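Local structure of sulfatase (Bacteroides fragilis CAG:558, 6USS) at residues Y64-M69 / G294-L299; M44-T49 / G355-M360; A73-M78 / I361-G366; M69-K74 / L302-D307; G226-V231 / K268-Y273. The protein probably hydrolyses aryl sulfate esters as a calcium-binding sulfatase of a gut bacterium. The protein carries 1 engineered substitution. All blocks are in the same frame, centred on the assembly; numbering follows the deposited sequence.

All ten segments fall within the sulfatase family region, which belongs to the alkaline phosphatase clan. Contacts 1 and 4, with centres about 10 Å apart, are successive junctions of helix 67-74 with helix 283-308 and share M69. Contact 3, its centre about 9 Å from that of contact 4, continues from the end of helix 67-74 into strand 77-83 and pairs it with strand 357-363. Contact 2, about 17 Å from contact 3 between centres, joins the start of strand 357-363 to the loop following the calcium ligands D42 and D43, tying sheet to metal site. Contact 5, nested along the chain inside the loops closed by the others, touches contact 1 through R271 and F272.

Contact 1 of 5, residues Y64-M69 / G294-L299; sequences YETPNM and GMDKSL
D296 projects from helix 283-308 into the start of helix 67-74; chi1 of -173° sets its CG anti to the backbone N, and the carboxylate meets the backbone N-H groups of N68 and M69. Each oxygen takes one of them through its syn lone pair: N68 N to D296 OD2 at 2.9 Å, and M69 N to D296 OD1, also 2.9 Å. The side chain of N68 crosses D296 obliquely, amide and carboxylate planes 25° apart, and its ND2 reaches the same OD2 at 2.8 Å from above the carboxylate plane. A weak bond from N68 ND2 to the backbone D296 O joins the amide to the helix itself. D296 OD2 is therefore gripped twice, while T66, crossing D296 at about a right angle, brings CB to 3.2 Å from D296 OD1. T66 OG1 has its own partner in T49. M69 also crosses L299 at about a right angle, CG 3.8 Å from L299 CD2, and its SD lies 4.1 Å from M295 CE. T66 occupies the N-cap position without a capping bond; instead a carboxylate from a second helix binds N-H groups at the N-terminus of helix 67-74, where the helix dipole would favour its negative charge.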
# COMPACT_ATOMS: atom_id res chain seq x y z
N TYR A 64 30.87 -24.31 -0.14
CA TYR A 64 29.52 -23.84 -0.40
C TYR A 64 29.17 -24.00 -1.88
O TYR A 64 30.03 -24.17 -2.74
CB TYR A 64 29.35 -22.38 0.02
CG TYR A 64 29.59 -22.16 1.51
CD1 TYR A 64 29.00 -23.00 2.45
CD2 TYR A 64 30.39 -21.12 1.96
CE1 TYR A 64 29.22 -22.82 3.81
CE2 TYR A 64 30.61 -20.92 3.32
CZ TYR A 64 30.02 -21.78 4.25
OH TYR A 64 30.23 -21.60 5.61
N GLU A 65 27.87 -23.94 -2.18
CA GLU A 65 27.39 -24.09 -3.55
C GLU A 65 26.39 -22.98 -3.87
O GLU A 65 25.21 -23.07 -3.52
CB GLU A 65 26.80 -25.47 -3.77
CG GLU A 65 27.83 -26.58 -3.64
CD GLU A 65 27.21 -27.95 -3.72
OE1 GLU A 65 26.05 -28.07 -4.20
OE2 GLU A 65 27.85 -28.93 -3.29
N THR A 66 26.87 -21.93 -4.53
CA THR A 66 26.01 -20.87 -5.05
C THR A 66 26.22 -20.78 -6.56
O THR A 66 26.79 -19.79 -7.07
CB THR A 66 26.30 -19.53 -4.36
OG1 THR A 66 27.68 -19.17 -4.50
CG2 THR A 66 25.95 -19.62 -2.88
N PRO A 67 25.80 -21.80 -7.31
CA PRO A 67 26.04 -21.77 -8.76
C PRO A 67 25.30 -20.65 -9.46
O PRO A 67 25.77 -20.18 -10.50
CB PRO A 67 25.55 -23.14 -9.22
CG PRO A 67 24.44 -23.47 -8.22
CD PRO A 67 24.96 -22.94 -6.90
N ASN A 68 24.15 -20.21 -8.92
CA ASN A 68 23.39 -19.15 -9.58
C ASN A 68 24.02 -17.78 -9.36
O ASN A 68 23.94 -16.91 -10.23
CB ASN A 68 21.94 -19.17 -9.11
CG ASN A 68 21.19 -20.42 -9.54
OD1 ASN A 68 20.92 -20.63 -10.73
ND2 ASN A 68 20.80 -21.24 -8.57
N MET A 69 24.64 -17.55 -8.18
CA MET A 69 25.47 -16.37 -7.98
C MET A 69 26.63 -16.33 -8.98
O MET A 69 26.97 -15.26 -9.50
CB MET A 69 26.01 -16.33 -6.54
CG MET A 69 24.98 -16.01 -5.46
SD MET A 69 25.70 -15.93 -3.80
CE MET A 69 26.87 -14.56 -3.93
N GLY A 294 19.85 -22.86 -0.54
CA GLY A 294 18.45 -22.59 -0.79
C GLY A 294 18.20 -21.13 -1.11
O GLY A 294 17.33 -20.80 -1.92
N MET A 295 18.98 -20.23 -0.50
CA MET A 295 18.99 -18.84 -0.95
C MET A 295 19.37 -18.78 -2.42
O MET A 295 18.69 -18.12 -3.22
CB MET A 295 19.98 -18.03 -0.10
CG MET A 295 20.22 -16.61 -0.62
SD MET A 295 21.55 -16.52 -1.85
CE MET A 295 22.97 -16.97 -0.87
N ASP A 296 20.44 -19.47 -2.80
CA ASP A 296 20.91 -19.44 -4.18
C ASP A 296 19.90 -20.07 -5.14
O ASP A 296 19.81 -19.65 -6.31
CB ASP A 296 22.26 -20.13 -4.28
CG ASP A 296 22.89 -19.99 -5.66
OD1 ASP A 296 23.57 -18.95 -5.92
OD2 ASP A 296 22.72 -20.91 -6.50
N LYS A 297 19.14 -21.08 -4.68
CA LYS A 297 18.10 -21.65 -5.52
C LYS A 297 17.03 -20.62 -5.82
O LYS A 297 16.50 -20.56 -6.93
CB LYS A 297 17.48 -22.87 -4.85
CG LYS A 297 16.30 -23.47 -5.61
CD LYS A 297 15.59 -24.53 -4.77
CE LYS A 297 14.43 -25.20 -5.51
NZ LYS A 297 13.36 -24.26 -5.92
N SER A 298 16.70 -19.80 -4.81
CA SER A 298 15.75 -18.71 -5.02
C SER A 298 16.26 -17.74 -6.10
O SER A 298 15.50 -17.34 -7.00
CB SER A 298 15.49 -18.00 -3.69
OG SER A 298 14.71 -16.83 -3.85
N LEU A 299 17.55 -17.36 -6.02
CA LEU A 299 18.12 -16.46 -7.02
C LEU A 299 18.00 -17.07 -8.41
O LEU A 299 17.59 -16.40 -9.37
CB LEU A 299 19.57 -16.15 -6.70
CG LEU A 299 20.32 -15.26 -7.71
CD1 LEU A 299 19.91 -13.79 -7.60
CD2 LEU A 299 21.81 -15.40 -7.54

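Contact 2 of 5, residues M44-T49 / G355-M360; sequences MGWQDT and GVREPM
E358 O and W46 NE1 share a water that donates to E358 O at 2.6 Å and accepts from the indole. A second water links W46 N to R357 O in the same way, so the start of strand 357-363, part of the central sheet of the sulfatase fold, is joined through solvent to the loop that follows the calcium ligands D42 and D43. The W46 and R357 side chains lie side by side, pointing the same way. R357 CD sits over one indole face, 3.5 Å from the centroid of the five-membered ring, a CH-pi contact. The bend at chi3 (-77°) turns NE aside, and CZ lies 4.8 Å from the centroid of the six-membered ring in a cation-pi contact. The planes stay 53° apart, and the guanidinium has a salt bridge to E353. Beside the type I turn from G45 to D48, P359 packs its CD 3.6 Å from G45 O. The extended M44 chain reaches that proline with CE 4.0 Å from P359 CG.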
# COMPACT_ATOMS: atom_id res chain seq x y z
N MET A 44 24.44 -12.63 5.56
CA MET A 44 25.31 -13.41 4.70
C MET A 44 26.71 -12.79 4.66
O MET A 44 26.86 -11.59 4.41
CB MET A 44 24.71 -13.50 3.29
CG MET A 44 25.57 -14.22 2.26
SD MET A 44 24.92 -14.18 0.57
CE MET A 44 26.20 -15.06 -0.32
N GLY A 45 27.76 -13.61 4.91
CA GLY A 45 29.12 -13.11 4.94
C GLY A 45 29.77 -12.99 3.55
O GLY A 45 29.34 -13.57 2.56
N TRP A 46 30.87 -12.22 3.52
CA TRP A 46 31.67 -12.06 2.31
C TRP A 46 32.11 -13.38 1.69
O TRP A 46 32.47 -13.41 0.50
CB TRP A 46 32.91 -11.25 2.63
CG TRP A 46 33.55 -10.54 1.46
CD1 TRP A 46 32.94 -9.69 0.58
CD2 TRP A 46 34.94 -10.57 1.10
NE1 TRP A 46 33.87 -9.20 -0.32
CE2 TRP A 46 35.10 -9.73 -0.03
CE3 TRP A 46 36.06 -11.23 1.61
CZ2 TRP A 46 36.34 -9.53 -0.65
CZ3 TRP A 46 37.30 -11.04 0.99
CH2 TRP A 46 37.42 -10.18 -0.12
N GLN A 47 32.13 -14.47 2.46
CA GLN A 47 32.63 -15.74 1.96
C GLN A 47 31.60 -16.85 2.07
O GLN A 47 31.97 -18.03 1.96
CB GLN A 47 33.91 -16.13 2.71
CG GLN A 47 35.12 -15.23 2.41
CD GLN A 47 35.83 -15.66 1.14
OE1 GLN A 47 35.71 -16.80 0.71
NE2 GLN A 47 36.61 -14.74 0.55
N ASP A 48 30.33 -16.52 2.29
CA ASP A 48 29.25 -17.51 2.40
C ASP A 48 28.66 -17.86 1.03
O ASP A 48 27.45 -17.82 0.82
CB ASP A 48 28.18 -16.99 3.35
CG ASP A 48 28.70 -16.84 4.76
OD1 ASP A 48 29.79 -17.41 5.07
OD2 ASP A 48 28.03 -16.16 5.57
N THR A 49 29.54 -18.22 0.11
CA THR A 49 29.20 -18.41 -1.29
C THR A 49 30.32 -19.22 -1.93
O THR A 49 31.45 -19.24 -1.44
CB THR A 49 29.01 -17.07 -2.01
OG1 THR A 49 28.97 -17.26 -3.44
CG2 THR A 49 30.16 -16.12 -1.67
N GLY A 355 32.30 -7.88 9.73
CA GLY A 355 30.98 -7.39 10.04
C GLY A 355 30.34 -6.53 8.96
O GLY A 355 29.12 -6.35 8.97
N VAL A 356 31.13 -5.98 8.04
CA VAL A 356 30.63 -4.94 7.14
C VAL A 356 30.93 -5.19 5.67
O VAL A 356 30.25 -4.60 4.80
CB VAL A 356 31.15 -3.55 7.56
CG1 VAL A 356 30.59 -3.16 8.92
CG2 VAL A 356 32.68 -3.52 7.56
N ARG A 357 31.89 -6.03 5.28
CA ARG A 357 32.14 -6.27 3.86
C ARG A 357 31.19 -7.35 3.34
O ARG A 357 31.24 -8.49 3.80
CB ARG A 357 33.60 -6.66 3.61
CG ARG A 357 34.05 -6.23 2.22
CD ARG A 357 35.31 -6.93 1.75
NE ARG A 357 36.49 -6.37 2.36
CZ ARG A 357 37.55 -5.93 1.69
NH1 ARG A 357 37.56 -5.99 0.36
NH2 ARG A 357 38.60 -5.44 2.35
N GLU A 358 30.35 -6.99 2.34
CA GLU A 358 29.23 -7.77 1.83
C GLU A 358 29.45 -8.25 0.40
O GLU A 358 30.07 -7.56 -0.41
CB GLU A 358 27.94 -6.94 1.88
CG GLU A 358 27.60 -6.39 3.24
CD GLU A 358 27.72 -7.46 4.31
OE1 GLU A 358 28.45 -7.23 5.29
OE2 GLU A 358 27.09 -8.54 4.14
N PRO A 359 28.91 -9.41 0.03
CA PRO A 359 28.96 -9.83 -1.38
C PRO A 359 27.94 -9.06 -2.21
O PRO A 359 26.77 -8.98 -1.84
CB PRO A 359 28.60 -11.32 -1.31
CG PRO A 359 27.76 -11.43 -0.05
CD PRO A 359 28.38 -10.46 0.92
N MET A 360 28.39 -8.52 -3.34
CA MET A 360 27.52 -7.66 -4.13
C MET A 360 27.77 -7.89 -5.61
O MET A 360 28.92 -7.96 -6.06
CB MET A 360 27.72 -6.19 -3.77
CG MET A 360 26.82 -5.23 -4.53
SD MET A 360 27.26 -3.52 -4.14
CE MET A 360 26.43 -2.67 -5.48
O HOH W 1 32.44 -6.84 -1.22
O HOH W 2 31.29 -10.40 5.69

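Contact 3 of 5, residues A73-M78 / I361-G366; sequences AKQGVM and IVRWPG
V77 and V362 form an antiparallel hydrogen-bonded pair, V77 N to V362 O at 2.9 Å and V362 N to V77 O at 2.9 Å. This joins strand 77-83 to strand 357-363 in the mixed central sheet of the sulfatase fold, and M78 with I361 continues the register as a non-hydrogen-bonded pair. A third bond joins R363, the last residue of its strand, to Q75 in the turn before strand 77-83: R363 NH1 donates to Q75 OE1 at 2.9 Å. The two side chains run side by side, and the oxygen lies in the guanidinium plane at its edge, although NH1 stands above the carbonyl plane of the amide, the two planes being 71° apart. Between these bonds G76, which has no side chain, brings its CA to 3.2 Å from V362 O in a CA-H...O contact. A water connects Q75 O with W364 N, the latter link long. On one sheet face V77 and V362 point the same way; chi1 of 61° puts V77 CG1 between its backbone N and carbonyl carbon, 3.9 Å from V362 CB, and L411 touches both valines. The other face carries I361, which meets the end of helix 67-74: its CG2 lies 3.9 Å from A73 CA, and its CD1 4.2 Å from A73 CB.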
# COMPACT_ATOMS: atom_id res chain seq x y z
N ALA A 73 27.23 -13.48 -11.79
CA ALA A 73 28.46 -12.71 -11.86
C ALA A 73 29.10 -12.81 -13.24
O ALA A 73 29.62 -11.81 -13.75
CB ALA A 73 29.43 -13.17 -10.77
N LYS A 74 29.06 -14.00 -13.86
CA LYS A 74 29.58 -14.13 -15.22
C LYS A 74 28.85 -13.23 -16.21
O LYS A 74 29.41 -12.91 -17.26
CB LYS A 74 29.51 -15.59 -15.71
CG LYS A 74 30.66 -16.49 -15.21
CD LYS A 74 30.45 -17.97 -15.58
CE LYS A 74 30.67 -18.92 -14.37
NZ LYS A 74 29.35 -19.42 -13.80
N GLN A 75 27.62 -12.81 -15.90
CA GLN A 75 26.88 -11.88 -16.74
C GLN A 75 26.93 -10.44 -16.24
O GLN A 75 26.39 -9.55 -16.91
CB GLN A 75 25.43 -12.33 -16.86
CG GLN A 75 25.29 -13.75 -17.36
CD GLN A 75 23.95 -14.38 -16.98
OE1 GLN A 75 23.50 -14.29 -15.83
NE2 GLN A 75 23.32 -15.05 -17.94
N GLY A 76 27.56 -10.18 -15.09
CA GLY A 76 27.60 -8.84 -14.55
C GLY A 76 28.92 -8.44 -13.91
O GLY A 76 29.99 -8.92 -14.30
N VAL A 77 28.86 -7.54 -12.93
CA VAL A 77 30.03 -7.05 -12.22
C VAL A 77 29.89 -7.46 -10.76
O VAL A 77 28.79 -7.45 -10.20
CB VAL A 77 30.19 -5.51 -12.34
CG1 VAL A 77 28.99 -4.78 -11.74
CG2 VAL A 77 31.51 -5.02 -11.70
N MET A 78 31.02 -7.86 -10.16
CA MET A 78 31.12 -8.10 -8.73
C MET A 78 31.75 -6.90 -8.06
O MET A 78 32.72 -6.33 -8.58
CB MET A 78 31.97 -9.34 -8.43
CG MET A 78 31.51 -10.62 -9.10
SD MET A 78 32.78 -11.90 -8.95
CE MET A 78 33.09 -11.87 -7.17
N ILE A 361 26.68 -8.01 -6.36
CA ILE A 361 26.73 -8.32 -7.79
C ILE A 361 25.68 -7.47 -8.49
O ILE A 361 24.58 -7.27 -7.97
CB ILE A 361 26.47 -9.81 -8.07
CG1 ILE A 361 27.34 -10.71 -7.18
CG2 ILE A 361 26.73 -10.12 -9.52
CD1 ILE A 361 27.10 -12.19 -7.41
N VAL A 362 26.01 -6.97 -9.68
CA VAL A 362 25.03 -6.25 -10.47
C VAL A 362 25.06 -6.78 -11.89
O VAL A 362 26.11 -6.79 -12.54
CB VAL A 362 25.26 -4.73 -10.45
CG1 VAL A 362 24.39 -4.06 -11.50
CG2 VAL A 362 24.98 -4.17 -9.05
N ARG A 363 23.90 -7.24 -12.37
CA ARG A 363 23.68 -7.51 -13.78
C ARG A 363 22.83 -6.37 -14.30
O ARG A 363 21.90 -5.92 -13.63
CB ARG A 363 22.99 -8.86 -14.00
CG ARG A 363 22.87 -9.26 -15.48
CD ARG A 363 22.34 -10.69 -15.66
NE ARG A 363 20.90 -10.81 -15.41
CZ ARG A 363 20.25 -11.97 -15.27
NH1 ARG A 363 20.91 -13.13 -15.36
NH2 ARG A 363 18.94 -11.98 -15.05
N TRP A 364 23.18 -5.89 -15.48
CA TRP A 364 22.50 -4.78 -16.14
C TRP A 364 22.82 -4.93 -17.62
O TRP A 364 23.77 -4.30 -18.13
CB TRP A 364 22.99 -3.45 -15.57
CG TRP A 364 22.24 -2.23 -16.03
CD1 TRP A 364 21.23 -2.19 -16.94
CD2 TRP A 364 22.44 -0.88 -15.59
NE1 TRP A 364 20.78 -0.89 -17.10
CE2 TRP A 364 21.52 -0.07 -16.28
CE3 TRP A 364 23.31 -0.28 -14.67
CZ2 TRP A 364 21.44 1.31 -16.09
CZ3 TRP A 364 23.23 1.09 -14.48
CH2 TRP A 364 22.30 1.87 -15.18
N PRO A 365 22.10 -5.79 -18.34
CA PRO A 365 22.50 -6.15 -19.71
C PRO A 365 22.51 -4.94 -20.63
O PRO A 365 21.58 -4.12 -20.63
CB PRO A 365 21.44 -7.18 -20.13
CG PRO A 365 20.84 -7.68 -18.83
CD PRO A 365 20.90 -6.52 -17.89
N GLY A 366 23.58 -4.81 -21.42
CA GLY A 366 23.77 -3.69 -22.30
C GLY A 366 24.51 -2.51 -21.70
O GLY A 366 24.99 -1.63 -22.45
O HOH W 3 25.84 -7.00 -17.07

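Contact 4 of 5, residues M69-K74 / L302-D307; sequences MERLAK and LMDWLD
R71, D304 and D307 form a salt-bridge network between helix 67-74 and helix 283-308, whose local axes pass 12.1 Å apart at 49°. R71 brings NH2 between two aspartates one helical turn apart. D304 OD1 lies 2.9 Å from R71 NH2, their side chains crossing at about a right angle; D307 OD2, 3.2 Å from the same NH2, meets R71 tip to tip and lies at the edge of the guanidinium, near its plane. Both hydrogen bonds are weak in angle, so charge attraction probably contributes much of the link. M303 reaches across from helix 283-308, tip to tip with R71. The bend at its chi3 (75°) directs CE over one guanidinium face, 3.9 Å above the plane and offset toward the rim, while the same methyl packs 3.7 Å from L72 CB. L72 and M303 both also touch R363 of strand 357-363, as does L306. An apolar layer against the sheet, with charged pairs spanning the more exposed side, is characteristic of neighbouring helices covering one face of the central sheet in an alpha/beta fold such as this.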
# COMPACT_ATOMS: atom_id res chain seq x y z
N MET A 69 24.64 -17.55 -8.18
CA MET A 69 25.47 -16.37 -7.98
C MET A 69 26.63 -16.33 -8.98
O MET A 69 26.97 -15.26 -9.50
CB MET A 69 26.01 -16.33 -6.54
CG MET A 69 24.98 -16.01 -5.46
SD MET A 69 25.70 -15.93 -3.80
CE MET A 69 26.87 -14.56 -3.93
N GLU A 70 27.27 -17.48 -9.24
CA GLU A 70 28.36 -17.51 -10.22
C GLU A 70 27.85 -17.17 -11.61
O GLU A 70 28.47 -16.38 -12.34
CB GLU A 70 29.02 -18.88 -10.22
CG GLU A 70 29.75 -19.24 -8.96
CD GLU A 70 30.26 -20.68 -8.98
OE1 GLU A 70 30.56 -21.19 -10.07
OE2 GLU A 70 30.37 -21.29 -7.89
N ARG A 71 26.74 -17.78 -12.00
CA ARG A 71 26.03 -17.45 -13.23
C ARG A 71 25.77 -15.94 -13.34
O ARG A 71 26.09 -15.31 -14.35
CB ARG A 71 24.72 -18.25 -13.27
CG ARG A 71 24.02 -18.32 -14.60
CD ARG A 71 22.99 -19.45 -14.64
NE ARG A 71 21.74 -19.03 -15.27
CZ ARG A 71 20.58 -18.94 -14.63
NH1 ARG A 71 20.53 -19.26 -13.34
NH2 ARG A 71 19.47 -18.54 -15.26
N LEU A 72 25.16 -15.34 -12.29
CA LEU A 72 24.87 -13.91 -12.31
C LEU A 72 26.14 -13.08 -12.46
O LEU A 72 26.17 -12.09 -13.21
CB LEU A 72 24.10 -13.52 -11.04
CG LEU A 72 23.55 -12.09 -10.93
CD1 LEU A 72 22.47 -11.83 -11.96
CD2 LEU A 72 23.01 -11.80 -9.52
N ALA A 73 27.23 -13.48 -11.79
CA ALA A 73 28.46 -12.71 -11.86
C ALA A 73 29.10 -12.81 -13.24
O ALA A 73 29.62 -11.81 -13.75
CB ALA A 73 29.43 -13.17 -10.77
N LYS A 74 29.06 -14.00 -13.86
CA LYS A 74 29.58 -14.13 -15.22
C LYS A 74 28.85 -13.23 -16.21
O LYS A 74 29.41 -12.91 -17.26
CB LYS A 74 29.51 -15.59 -15.71
CG LYS A 74 30.66 -16.49 -15.21
CD LYS A 74 30.45 -17.97 -15.58
CE LYS A 74 30.67 -18.92 -14.37
NZ LYS A 74 29.35 -19.42 -13.80
N LEU A 302 14.24 -16.92 -9.73
CA LEU A 302 13.88 -15.62 -10.30
C LEU A 302 14.62 -15.38 -11.62
O LEU A 302 14.04 -14.84 -12.58
CB LEU A 302 14.17 -14.51 -9.30
CG LEU A 302 13.43 -14.66 -7.97
CD1 LEU A 302 13.91 -13.64 -6.92
CD2 LEU A 302 11.91 -14.55 -8.20
N MET A 303 15.89 -15.78 -11.70
CA MET A 303 16.64 -15.58 -12.94
C MET A 303 16.03 -16.38 -14.09
O MET A 303 15.96 -15.89 -15.23
CB MET A 303 18.11 -15.95 -12.73
CG MET A 303 18.93 -14.94 -11.90
SD MET A 303 20.55 -15.54 -11.31
CE MET A 303 21.53 -15.50 -12.83
N ASP A 304 15.55 -17.60 -13.80
CA ASP A 304 14.88 -18.39 -14.82
C ASP A 304 13.53 -17.80 -15.16
O ASP A 304 13.13 -17.80 -16.32
CB ASP A 304 14.71 -19.85 -14.38
CG ASP A 304 16.02 -20.51 -13.99
OD1 ASP A 304 17.10 -20.00 -14.38
OD2 ASP A 304 15.97 -21.55 -13.29
N TRP A 305 12.82 -17.28 -14.15
CA TRP A 305 11.55 -16.61 -14.43
C TRP A 305 11.76 -15.45 -15.39
O TRP A 305 11.01 -15.29 -16.36
CB TRP A 305 10.88 -16.14 -13.14
CG TRP A 305 9.54 -15.55 -13.44
CD1 TRP A 305 8.33 -16.20 -13.45
CD2 TRP A 305 9.26 -14.20 -13.83
NE1 TRP A 305 7.33 -15.33 -13.82
CE2 TRP A 305 7.88 -14.09 -14.05
CE3 TRP A 305 10.06 -13.06 -14.02
CZ2 TRP A 305 7.27 -12.90 -14.44
CZ3 TRP A 305 9.45 -11.88 -14.40
CH2 TRP A 305 8.07 -11.81 -14.61
N LEU A 306 12.80 -14.63 -15.15
CA LEU A 306 13.14 -13.55 -16.07
C LEU A 306 13.42 -14.07 -17.47
O LEU A 306 12.92 -13.51 -18.46
CB LEU A 306 14.35 -12.76 -15.56
CG LEU A 306 14.21 -11.86 -14.33
CD1 LEU A 306 15.57 -11.28 -13.93
CD2 LEU A 306 13.20 -10.75 -14.59
N ASP A 307 14.25 -15.12 -17.58
CA ASP A 307 14.60 -15.71 -18.88
C ASP A 307 13.35 -16.13 -19.63
O ASP A 307 13.22 -15.86 -20.83
CB ASP A 307 15.52 -16.92 -18.72
CG ASP A 307 16.95 -16.55 -18.35
OD1 ASP A 307 17.43 -15.48 -18.79
OD2 ASP A 307 17.61 -17.33 -17.62

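Contact 5 of 5, residues G226-V231 / K268-Y273; sequences GTDTFV and KDKRFY
K268 O approaches the ring of F230, 3.5 Å from CE1, in the loop before helix 273-279. D269 comes next and stacks on one ring face: its carboxylate plane is only 19° from that of the ring, with OD2 3.3 Å above it and offset toward the rim, and its CB makes a CH-pi contact 3.7 Å from the ring centroid. The ring also meets that of Y198. K270 has CG between its backbone N and carbonyl carbon (chi1 52°), and its chain then extends toward D228 to form the salt bridge of K270 NZ with D228 OD2 at 2.8 Å, D228 OD2 accepting through its anti lone pair. R271 N closes an Asx turn by donating to D269 OD1. R271 also holds D269 side-on, NE to OD1 at 3.1 Å and NH2 to OD2 at 3.0 Å, which fixes the carboxylate against the phenyl ring; R271 NH2 lies 3.8 Å from F230 CB, and NH1 pairs with E233. F272, the N-cap residue of helix 273-279 as F230 is of helix 231-247, donates its N to D269 O, as does Y273.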
# COMPACT_ATOMS: atom_id res chain seq x y z
N GLY A 226 2.02 -26.36 7.59
CA GLY A 226 1.86 -27.79 7.63
C GLY A 226 2.28 -28.53 6.38
O GLY A 226 1.95 -29.71 6.24
N THR A 227 2.95 -27.86 5.45
CA THR A 227 3.63 -28.53 4.35
C THR A 227 5.12 -28.56 4.64
O THR A 227 5.60 -27.99 5.63
CB THR A 227 3.33 -27.82 3.02
OG1 THR A 227 4.13 -26.63 2.91
CG2 THR A 227 1.87 -27.44 2.94
N ASP A 228 5.88 -29.22 3.77
CA ASP A 228 7.33 -29.20 3.88
C ASP A 228 7.97 -28.11 3.01
O ASP A 228 9.10 -28.28 2.55
CB ASP A 228 7.93 -30.58 3.57
CG ASP A 228 7.78 -30.98 2.10
OD1 ASP A 228 7.03 -30.30 1.34
OD2 ASP A 228 8.42 -31.98 1.70
N THR A 229 7.26 -27.00 2.77
CA THR A 229 7.84 -25.88 2.04
C THR A 229 8.74 -25.07 2.99
O THR A 229 8.24 -24.41 3.91
CB THR A 229 6.75 -25.00 1.42
OG1 THR A 229 5.86 -25.80 0.63
CG2 THR A 229 7.36 -23.92 0.54
N PHE A 230 10.06 -25.15 2.78
CA PHE A 230 11.03 -24.27 3.42
C PHE A 230 10.72 -22.81 3.08
O PHE A 230 10.30 -22.49 1.97
CB PHE A 230 12.44 -24.65 2.94
CG PHE A 230 13.52 -24.45 3.98
CD1 PHE A 230 13.59 -25.28 5.09
CD2 PHE A 230 14.46 -23.44 3.85
CE1 PHE A 230 14.58 -25.11 6.05
CE2 PHE A 230 15.44 -23.26 4.80
CZ PHE A 230 15.50 -24.10 5.90
N VAL A 231 10.95 -21.90 4.05
CA VAL A 231 10.40 -20.55 3.92
C VAL A 231 11.01 -19.81 2.73
O VAL A 231 10.31 -19.04 2.04
CB VAL A 231 10.56 -19.75 5.23
CG1 VAL A 231 11.99 -19.33 5.48
CG2 VAL A 231 9.67 -18.51 5.18
N LYS A 268 17.42 -27.07 9.46
CA LYS A 268 17.93 -27.93 8.40
C LYS A 268 16.97 -27.94 7.22
O LYS A 268 15.76 -28.17 7.38
CB LYS A 268 18.13 -29.36 8.90
CG LYS A 268 19.39 -29.55 9.73
CD LYS A 268 19.17 -30.56 10.84
CE LYS A 268 20.15 -30.34 11.98
NZ LYS A 268 21.20 -31.38 11.91
N ASP A 269 17.50 -27.70 6.03
CA ASP A 269 16.76 -27.83 4.79
C ASP A 269 17.08 -29.20 4.21
O ASP A 269 18.18 -29.42 3.68
CB ASP A 269 17.14 -26.70 3.83
CG ASP A 269 16.23 -26.63 2.60
OD1 ASP A 269 15.54 -27.63 2.28
OD2 ASP A 269 16.22 -25.57 1.95
N LYS A 270 16.13 -30.13 4.35
CA LYS A 270 16.35 -31.50 3.90
C LYS A 270 16.74 -31.59 2.43
O LYS A 270 17.43 -32.54 2.04
CB LYS A 270 15.11 -32.35 4.18
CG LYS A 270 13.80 -31.74 3.62
CD LYS A 270 12.54 -32.43 4.15
CE LYS A 270 11.36 -32.23 3.20
NZ LYS A 270 10.13 -32.93 3.70
N ARG A 271 16.34 -30.60 1.61
CA ARG A 271 16.72 -30.60 0.20
C ARG A 271 18.23 -30.67 -0.00
O ARG A 271 18.70 -31.18 -1.02
CB ARG A 271 16.16 -29.36 -0.49
CG ARG A 271 14.66 -29.29 -0.46
CD ARG A 271 14.15 -28.09 -1.23
NE ARG A 271 14.42 -26.85 -0.51
CZ ARG A 271 14.19 -25.64 -1.00
NH1 ARG A 271 13.67 -25.50 -2.21
NH2 ARG A 271 14.46 -24.57 -0.28
N PHE A 272 19.01 -30.15 0.93
CA PHE A 272 20.44 -30.06 0.72
C PHE A 272 21.26 -30.58 1.89
O PHE A 272 22.47 -30.78 1.73
CB PHE A 272 20.85 -28.61 0.43
CG PHE A 272 19.87 -27.87 -0.43
CD1 PHE A 272 19.76 -28.17 -1.79
CD2 PHE A 272 19.04 -26.90 0.10
CE1 PHE A 272 18.86 -27.49 -2.60
CE2 PHE A 272 18.13 -26.21 -0.70
CZ PHE A 272 18.05 -26.50 -2.05
N TYR A 273 20.65 -30.80 3.05
CA TYR A 273 21.42 -31.02 4.27
C TYR A 273 22.34 -32.22 4.14
O TYR A 273 23.56 -32.11 4.35
CB TYR A 273 20.46 -31.18 5.44
CG TYR A 273 21.16 -31.56 6.71
CD1 TYR A 273 21.83 -30.61 7.46
CD2 TYR A 273 21.12 -32.87 7.16
CE1 TYR A 273 22.47 -30.96 8.63
CE2 TYR A 273 21.75 -33.23 8.33
CZ TYR A 273 22.42 -32.27 9.06
OH TYR A 273 23.03 -32.65 10.22